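Local coordinates for Gp6 (Enterobacteria phage HK97, PDB 3JVO), which completes the phage head as a thirteen-subunit ring of the head-tail connector, binding the portal protein and gp7 and leaving an open channel for DNA ejection, at the interface of chains A and B. Sequence-based numbering; all coordinates share one arbitrary frame. Chains: chain A/B, Gp6.

Contact 1: the interface of chains A and B. Residues chain A 58, 90-91, 94; chain B 39, 42-43.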
ATOM      1  N   ALA A  58      -6.117  18.924  38.368  1.00 31.46           N
ATOM      2  CA  ALA A  58      -6.302  18.277  37.073  1.00 32.13           C
ATOM      3  C   ALA A  58      -6.882  19.242  36.024  1.00 32.74           C
ATOM      4  O   ALA A  58      -6.482  19.210  34.852  1.00 33.52           O
ATOM      5  CB  ALA A  58      -7.172  17.042  37.210  1.00 32.05           C
ATOM      6  N   ARG A  90      -9.581  13.994  29.463  1.00 38.37           N
ATOM      7  CA  ARG A  90      -9.547  13.120  30.639  1.00 39.68           C
ATOM      8  C   ARG A  90      -9.366  13.906  31.942  1.00 39.68           C
ATOM      9  O   ARG A  90     -10.078  13.657  32.910  1.00 39.38           O
ATOM     10  CB  ARG A  90      -8.540  11.969  30.474  1.00 39.25           C
ATOM     11  CG  ARG A  90      -9.026  10.981  29.437  1.00 41.70           C
ATOM     12  CD  ARG A  90      -8.193   9.721  29.323  1.00 46.91           C
ATOM     13  NE  ARG A  90      -8.606   8.965  28.136  1.00 51.37           N
ATOM     14  CZ  ARG A  90      -7.824   8.156  27.420  1.00 52.42           C
ATOM     15  NH1 ARG A  90      -8.323   7.544  26.350  1.00 52.83           N
ATOM     16  NH2 ARG A  90      -6.550   7.960  27.761  1.00 53.41           N
HETATM   17  N   MSE A  91      -8.457  14.876  31.927  1.00 41.01           N
HETATM   18  CA  MSE A  91      -8.215  15.772  33.058  1.00 42.80           C
HETATM   19  C   MSE A  91      -9.480  16.555  33.426  1.00 43.96           C
HETATM   20  O   MSE A  91      -9.805  16.705  34.600  1.00 43.25           O
HETATM   21  CB  MSE A  91      -7.092  16.758  32.722  1.00 42.98           C
HETATM   22  CG  MSE A  91      -5.697  16.132  32.517  1.00 45.26           C
HETATM   23 SE   MSE A  91      -4.820  15.993  34.220  0.75 51.45          SE
HETATM   24  CE  MSE A  91      -3.307  14.847  33.746  1.00 48.64           C
ATOM     25  N   ILE A  94     -12.755  14.300  34.660  1.00 51.01           N
ATOM     26  CA  ILE A  94     -12.589  13.857  36.040  1.00 51.68           C
ATOM     27  C   ILE A  94     -13.217  14.854  37.051  1.00 52.45           C
ATOM     28  O   ILE A  94     -13.492  14.491  38.187  1.00 52.46           O
ATOM     29  CB  ILE A  94     -11.076  13.472  36.311  1.00 51.33           C
ATOM     30  CG1 ILE A  94     -10.958  12.062  36.886  1.00 51.72           C
ATOM     31  CG2 ILE A  94     -10.321  14.494  37.129  1.00 49.98           C
ATOM     32  CD1 ILE A  94     -11.531  10.983  35.995  1.00 52.54           C
TER
ATOM     33  N   TYR B  39      -5.810  13.603  39.237  1.00 27.72           N
ATOM     34  CA  TYR B  39      -6.379  12.748  38.210  1.00 28.12           C
ATOM     35  C   TYR B  39      -6.449  11.280  38.643  1.00 28.36           C
ATOM     36  O   TYR B  39      -7.517  10.672  38.612  1.00 28.74           O
ATOM     37  CB  TYR B  39      -5.597  12.880  36.889  1.00 28.31           C
ATOM     38  CG  TYR B  39      -6.138  11.934  35.873  1.00 29.09           C
ATOM     39  CD1 TYR B  39      -7.367  12.189  35.232  1.00 27.36           C
ATOM     40  CD2 TYR B  39      -5.474  10.741  35.601  1.00 28.74           C
ATOM     41  CE1 TYR B  39      -7.878  11.300  34.312  1.00 28.90           C
ATOM     42  CE2 TYR B  39      -5.984   9.840  34.692  1.00 29.79           C
ATOM     43  CZ  TYR B  39      -7.187  10.117  34.064  1.00 30.13           C
ATOM     44  OH  TYR B  39      -7.664   9.201  33.169  1.00 32.08           O
ATOM     45  N   ARG B  42      -8.944  10.796  41.735  1.00 33.20           N
ATOM     46  CA  ARG B  42     -10.368  10.830  41.326  1.00 34.70           C
ATOM     47  C   ARG B  42     -10.765   9.571  40.534  1.00 34.45           C
ATOM     48  O   ARG B  42     -11.833   9.006  40.739  1.00 34.43           O
ATOM     49  CB  ARG B  42     -10.688  12.078  40.494  1.00 35.02           C
ATOM     50  CG  ARG B  42     -10.317  13.409  41.150  1.00 40.14           C
ATOM     51  CD  ARG B  42     -11.085  13.657  42.442  1.00 47.79           C
ATOM     52  NE  ARG B  42     -12.143  14.650  42.271  1.00 54.71           N
ATOM     53  CZ  ARG B  42     -13.395  14.386  41.882  1.00 57.17           C
ATOM     54  NH1 ARG B  42     -13.782  13.140  41.607  1.00 59.07           N
ATOM     55  NH2 ARG B  42     -14.265  15.381  41.766  1.00 56.82           N
ATOM     56  N   TRP B  43      -9.895   9.157  39.628  1.00 34.57           N
ATOM     57  CA  TRP B  43     -10.108   7.968  38.842  1.00 34.89           C
ATOM     58  C   TRP B  43     -10.270   6.705  39.703  1.00 34.53           C
ATOM     59  O   TRP B  43     -11.182   5.931  39.479  1.00 34.20           O
ATOM     60  CB  TRP B  43      -8.953   7.799  37.856  1.00 36.11           C
ATOM     61  CG  TRP B  43      -9.309   6.959  36.701  1.00 37.21           C
ATOM     62  CD1 TRP B  43      -9.795   7.388  35.493  1.00 38.60           C
ATOM     63  CD2 TRP B  43      -9.250   5.519  36.630  1.00 37.72           C
ATOM     64  NE1 TRP B  43     -10.016   6.302  34.665  1.00 39.65           N
ATOM     65  CE2 TRP B  43      -9.705   5.145  35.342  1.00 38.65           C
ATOM     66  CE3 TRP B  43      -8.859   4.515  37.528  1.00 36.92           C
ATOM     67  CZ2 TRP B  43      -9.770   3.804  34.922  1.00 37.29           C
ATOM     68  CZ3 TRP B  43      -8.926   3.183  37.113  1.00 38.33           C
ATOM     69  CH2 TRP B  43      -9.377   2.842  35.814  1.00 37.82           C
TER

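Contact 2: the interface of chains A and B. Residues chain A 61, 65, 85, 87, 91; chain B 35, 69-70, 73-74.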
ATOM      1  N   GLY A  61      -4.258  21.452  34.805  1.00 30.83           N
ATOM      2  CA  GLY A  61      -3.521  20.698  33.810  1.00 30.67           C
ATOM      3  C   GLY A  61      -4.192  20.788  32.443  1.00 31.58           C
ATOM      4  O   GLY A  61      -3.515  20.955  31.425  1.00 32.04           O
ATOM      5  N   LEU A  65      -2.857  22.586  28.710  1.00 29.84           N
ATOM      6  CA  LEU A  65      -2.851  21.855  27.429  1.00 29.71           C
ATOM      7  C   LEU A  65      -3.630  22.593  26.338  1.00 30.14           C
ATOM      8  O   LEU A  65      -3.193  22.669  25.182  1.00 30.66           O
ATOM      9  CB  LEU A  65      -3.445  20.466  27.616  1.00 29.02           C
ATOM     10  CG  LEU A  65      -2.593  19.494  28.458  1.00 30.04           C
ATOM     11  CD1 LEU A  65      -3.447  18.305  28.928  1.00 29.32           C
ATOM     12  CD2 LEU A  65      -1.420  18.999  27.648  1.00 31.00           C
ATOM     13  N   ASN A  85      -5.029  15.075  21.852  1.00 39.72           N
ATOM     14  CA  ASN A  85      -4.314  14.513  22.982  1.00 38.21           C
ATOM     15  C   ASN A  85      -5.350  14.215  24.058  1.00 38.38           C
ATOM     16  O   ASN A  85      -5.961  15.123  24.627  1.00 37.91           O
ATOM     17  CB  ASN A  85      -3.236  15.469  23.492  1.00 37.74           C
ATOM     18  CG  ASN A  85      -2.628  15.007  24.788  1.00 36.89           C
ATOM     19  OD1 ASN A  85      -2.957  13.935  25.286  1.00 35.95           O
ATOM     20  ND2 ASN A  85      -1.744  15.804  25.341  1.00 33.88           N
ATOM     21  N   ALA A  87      -5.334  13.364  27.032  1.00 37.47           N
ATOM     22  CA  ALA A  87      -5.129  13.851  28.396  1.00 37.52           C
ATOM     23  C   ALA A  87      -6.026  15.053  28.722  1.00 37.40           C
ATOM     24  O   ALA A  87      -6.612  15.124  29.820  1.00 36.81           O
ATOM     25  CB  ALA A  87      -3.669  14.189  28.646  1.00 37.18           C
HETATM   26  N   MSE A  91      -8.457  14.876  31.927  1.00 41.01           N
HETATM   27  CA  MSE A  91      -8.215  15.772  33.058  1.00 42.80           C
HETATM   28  C   MSE A  91      -9.480  16.555  33.426  1.00 43.96           C
HETATM   29  O   MSE A  91      -9.805  16.705  34.600  1.00 43.25           O
HETATM   30  CB  MSE A  91      -7.092  16.758  32.722  1.00 42.98           C
HETATM   31  CG  MSE A  91      -5.697  16.132  32.517  1.00 45.26           C
HETATM   32 SE   MSE A  91      -4.820  15.993  34.220  0.75 51.45          SE
HETATM   33  CE  MSE A  91      -3.307  14.847  33.746  1.00 48.64           C
TER
ATOM     34  N   ALA B  35      -1.479  17.773  39.222  1.00 25.13           N
ATOM     35  CA  ALA B  35      -2.471  17.422  38.219  1.00 24.92           C
ATOM     36  C   ALA B  35      -2.570  15.900  38.036  1.00 25.05           C
ATOM     37  O   ALA B  35      -3.686  15.339  38.001  1.00 25.58           O
ATOM     38  CB  ALA B  35      -2.132  18.121  36.886  1.00 24.66           C
ATOM     39  N   ASP B  69       3.888  12.179  31.150  1.00 27.13           N
ATOM     40  CA  ASP B  69       3.156  12.494  29.939  1.00 28.50           C
ATOM     41  C   ASP B  69       2.877  13.997  29.825  1.00 28.99           C
ATOM     42  O   ASP B  69       3.078  14.590  28.765  1.00 28.28           O
ATOM     43  CB  ASP B  69       1.885  11.668  29.849  1.00 28.62           C
ATOM     44  CG  ASP B  69       1.084  11.981  28.603  1.00 33.56           C
ATOM     45  OD1 ASP B  69       1.570  11.704  27.472  1.00 37.07           O
ATOM     46  OD2 ASP B  69      -0.016  12.541  28.755  1.00 36.21           O
HETATM   47  N   MSE B  70       2.480  14.612  30.931  1.00 29.46           N
HETATM   48  CA  MSE B  70       2.249  16.060  31.013  0.50 30.09           C
HETATM   49  C   MSE B  70       3.533  16.829  30.725  1.00 30.09           C
HETATM   50  O   MSE B  70       3.517  17.884  30.088  1.00 29.75           O
HETATM   51  CB  MSE B  70       1.785  16.452  32.425  0.50 30.26           C
HETATM   52  CG  MSE B  70       0.396  15.988  32.798  0.50 33.46           C
HETATM   53 SE   MSE B  70      -0.960  16.696  31.575  0.37 35.63          SE
HETATM   54  CE  MSE B  70      -0.741  18.621  31.878  0.50 36.44           C
ATOM     55  N   HIS B  73       4.302  16.148  26.746  1.00 28.23           N
ATOM     56  CA  HIS B  73       3.330  16.432  25.707  1.00 28.47           C
ATOM     57  C   HIS B  73       2.432  17.552  26.194  1.00 28.56           C
ATOM     58  O   HIS B  73       1.508  17.333  26.994  1.00 29.09           O
ATOM     59  CB  HIS B  73       2.537  15.174  25.363  1.00 28.10           C
ATOM     60  CG  HIS B  73       3.397  13.989  25.073  1.00 29.16           C
ATOM     61  ND1 HIS B  73       3.328  12.821  25.809  1.00 30.49           N
ATOM     62  CD2 HIS B  73       4.365  13.795  24.141  1.00 28.27           C
ATOM     63  CE1 HIS B  73       4.202  11.952  25.332  1.00 30.29           C
ATOM     64  NE2 HIS B  73       4.848  12.520  24.327  1.00 31.20           N
ATOM     65  N   ARG B  74       2.714  18.739  25.674  1.00 28.08           N
ATOM     66  CA  ARG B  74       2.255  20.006  26.221  1.00 28.24           C
ATOM     67  C   ARG B  74       0.960  20.587  25.624  1.00 28.06           C
ATOM     68  O   ARG B  74       0.433  21.540  26.163  1.00 27.45           O
ATOM     69  CB  ARG B  74       3.392  21.028  26.034  1.00 28.58           C
ATOM     70  CG  ARG B  74       4.704  20.590  26.702  1.00 29.12           C
ATOM     71  CD  ARG B  74       4.812  21.144  28.096  1.00 26.91           C
ATOM     72  NE  ARG B  74       6.002  20.659  28.798  1.00 27.56           N
ATOM     73  CZ  ARG B  74       6.998  21.421  29.254  1.00 27.21           C
ATOM     74  NH1 ARG B  74       7.010  22.743  29.078  1.00 23.77           N
ATOM     75  NH2 ARG B  74       8.000  20.844  29.899  1.00 28.57           N
TER
HETATM   76  O   HOH W   1      -0.249  15.432  27.864  1.00 30.52           O

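Contact 3: the interface of chains A and B. Residues chain A 83; chain B 78-81.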
ATOM      1  N   TYR A  83      -3.987  15.614  15.863  1.00 40.02           N
ATOM      2  CA  TYR A  83      -4.487  14.488  16.627  1.00 39.95           C
ATOM      3  C   TYR A  83      -4.779  14.953  18.041  1.00 40.24           C
ATOM      4  O   TYR A  83      -3.964  15.642  18.659  1.00 38.63           O
ATOM      5  CB  TYR A  83      -3.467  13.366  16.625  1.00 40.08           C
ATOM      6  CG  TYR A  83      -3.154  12.884  15.230  1.00 41.10           C
ATOM      7  CD1 TYR A  83      -4.019  12.010  14.571  1.00 41.57           C
ATOM      8  CD2 TYR A  83      -2.016  13.328  14.547  1.00 40.60           C
ATOM      9  CE1 TYR A  83      -3.750  11.567  13.275  1.00 42.52           C
ATOM     10  CE2 TYR A  83      -1.740  12.894  13.243  1.00 41.74           C
ATOM     11  CZ  TYR A  83      -2.609  12.007  12.625  1.00 42.04           C
ATOM     12  OH  TYR A  83      -2.359  11.550  11.348  1.00 43.46           O
TER
ATOM     13  N   SER B  78      -1.819  17.476  18.831  1.00 33.94           N
ATOM     14  CA  SER B  78      -0.464  17.426  18.295  1.00 35.23           C
ATOM     15  C   SER B  78      -0.454  16.979  16.854  1.00 35.82           C
ATOM     16  O   SER B  78      -1.390  16.325  16.384  1.00 34.93           O
ATOM     17  CB  SER B  78       0.409  16.502  19.139  1.00 35.43           C
ATOM     18  OG  SER B  78      -0.105  15.185  19.108  1.00 36.80           O
ATOM     19  N   GLU B  79       0.623  17.349  16.172  1.00 37.51           N
ATOM     20  CA  GLU B  79       0.906  16.940  14.806  1.00 39.47           C
ATOM     21  C   GLU B  79       1.139  15.409  14.708  1.00 39.44           C
ATOM     22  O   GLU B  79       0.721  14.749  13.747  1.00 39.38           O
ATOM     23  CB  GLU B  79       2.126  17.726  14.285  1.00 40.60           C
ATOM     24  CG  GLU B  79       1.953  19.293  14.197  1.00 44.19           C
ATOM     25  CD  GLU B  79       2.239  20.056  15.525  1.00 48.54           C
ATOM     26  OE1 GLU B  79       2.213  19.434  16.615  1.00 49.39           O
ATOM     27  OE2 GLU B  79       2.474  21.297  15.480  1.00 49.52           O
ATOM     28  N   VAL B  80       1.792  14.842  15.715  1.00 39.34           N
ATOM     29  CA  VAL B  80       2.064  13.400  15.698  1.00 39.38           C
ATOM     30  C   VAL B  80       1.117  12.661  16.619  1.00 38.67           C
ATOM     31  O   VAL B  80       0.753  13.161  17.679  1.00 38.01           O
ATOM     32  CB  VAL B  80       3.539  13.067  16.035  1.00 39.91           C
ATOM     33  CG1 VAL B  80       4.470  13.682  14.977  1.00 40.49           C
ATOM     34  CG2 VAL B  80       3.904  13.549  17.429  1.00 40.48           C
ATOM     35  N   GLN B  81       0.692  11.487  16.181  1.00 37.97           N
ATOM     36  CA  GLN B  81      -0.265  10.715  16.936  1.00 38.17           C
ATOM     37  C   GLN B  81       0.345  10.202  18.246  1.00 37.15           C
ATOM     38  O   GLN B  81       1.504   9.796  18.307  1.00 36.72           O
ATOM     39  CB  GLN B  81      -0.825   9.565  16.099  1.00 38.33           C
ATOM     40  CG  GLN B  81      -1.856   8.775  16.857  1.00 41.58           C
ATOM     41  CD  GLN B  81      -3.083   8.490  16.038  1.00 46.19           C
ATOM     42  OE1 GLN B  81      -3.012   7.814  14.997  1.00 46.54           O
ATOM     43  NE2 GLN B  81      -4.237   9.012  16.498  1.00 45.98           N
TER

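Contact 1: the interface of chains A and B
The phenol ring of B:Tyr39 lies against A:Arg90 and A:Ile94, between the end of helix 86-93 of one Gp6 subunit and helix 26-44 of the next, a helix-packing patch between neighbours of the homotridecameric ring. Apolar contacts make up most of it. With CG anti to the backbone N (chi1 176°), the tyrosine ring leans toward the C-terminal end of helix 26-44 and brings its CE1 side to the chain A helix end. A:Ile94 crosses the tyrosine at about a right angle, its CG1 4.0 Å from CD1 of the ring. The same CG1 meets the beta carbon of B:Arg42, CB, at 3.6 Å, the two side chains running past each other in opposite directions. Further out on that branch, A:Ile94 CD1 touches the five-membered part of the B:Trp43 indole at CD1, 4.0 Å away, so one isoleucine spans three residues of the partner helix. On the other flank of the tyrosine, the extended stem of A:Arg90 passes the phenol oxygen, with CD 3.9 Å from B:Tyr39 OH. A second kind of contact brings backbone oxygens against flat side-chain groups. The carbonyl O of A:Arg90 is 3.5 Å from B:Tyr39 CE1, and O of A:Ile94 sits over one face of the B:Arg42 guanidinium, 3.5 Å above its plane and toward the rim. This site helps fasten each subunit to its neighbour and so helps close the connector ring.

Contact 2: the interface of chains A and B
A:Met91 and B:Met70, both selenomethionine, lie alongside each other, running antiparallel, where helices 86-93 and 57-72 of adjacent subunits meet, a helix-and-loop patch of the ring interface in this gp6/gp15 head completion family. The methyl CE of A:Met91 reaches the selenium SE of B:Met70 at 3.7 Å. B:Met70 is bent twice, at chi2 (-59°) and chi3 (-62°), and the second bend turns its own methyl toward the partner helix 57-72, where CE comes 3.7 Å from the carbonyl O of A:Gly61; the glycine presents only backbone here. A:Leu65 crosses B:Met70 at about a right angle and divides its branches: CD1 packs on the selenium and methyl of B:Met70, whereas CD2 lies by the carbonyl oxygens of B:His73 and B:Arg74, 3.4 Å from B:His73 O. Beside this apolar layer a water ties the chains together. The amide nitrogen ND2 of A:Asn85 bonds to it at 3.0 Å, and the water also contacts the B:Asp69 carboxylate at OD2 and, at 2.7 Å, O of B:His73. Both sides of the bridge are braced: A:Asn85 OD1 accepts the backbone N of A:Ala87 from above its carbonyl plane, and B:His73 ND1 donates to B:Asp69 OD1 at 2.7 Å, near the imidazole plane but 43° out of the carboxylate plane.

Contact 3: the interface of chains A and B
The backbone N of A:Tyr83 donates to the carbonyl O of B:Ser78 at 2.7 Å, half of an antiparallel beta bridge that joins strand 83-84 of one subunit to strand 77-78 of its neighbour. The return bond runs from B:Ser78 N to A:Tyr83 O at 2.8 Å. Past the bridge, chain B turns round the tyrosine side chain. With CG anti to the carbonyl carbon (chi1 -60°), the phenol ring is directed toward the loop segment B:Glu79 to B:Gln81. B:Gln81 lies over one face, its CB 4.1 Å above the plane and over the ring centre, while the peptide carbon C of B:Glu79 stands at the edge, in the ring plane. The glutamine crosses the tyrosine at about a right angle, and its amide is turned 41° from the ring. On the same face the amide reaches past the centre toward CD1, NE2 being 3.6 Å from A:Tyr83 CD1. Within chain B the hydroxyl OG of B:Ser78 donates to O of B:Val80 at 2.6 Å, a second-shell bond that probably steadies the turn against which the tyrosine rests.

Contact 1 and contact 2 are neighbours, about 11 Å apart between the centres of their C-alpha atoms, and they share A:Met91, which meets helix 26-44 in both and also B:Met70 of helix 57-72 in contact 2. Contact 3 is about 13 Å from contact 2 and 22 Å from contact 1, placing contact 2 between helix packing and strand pairing. Helix 86-93 of chain A serves contacts 1 and 2, and A:Asn85 of contact 2 closely follows the strand of contact 3. Since each subunit offers both surfaces, the three contacts repeat round the thirteen-membered ring, probably setting the orientation of successive copies jointly.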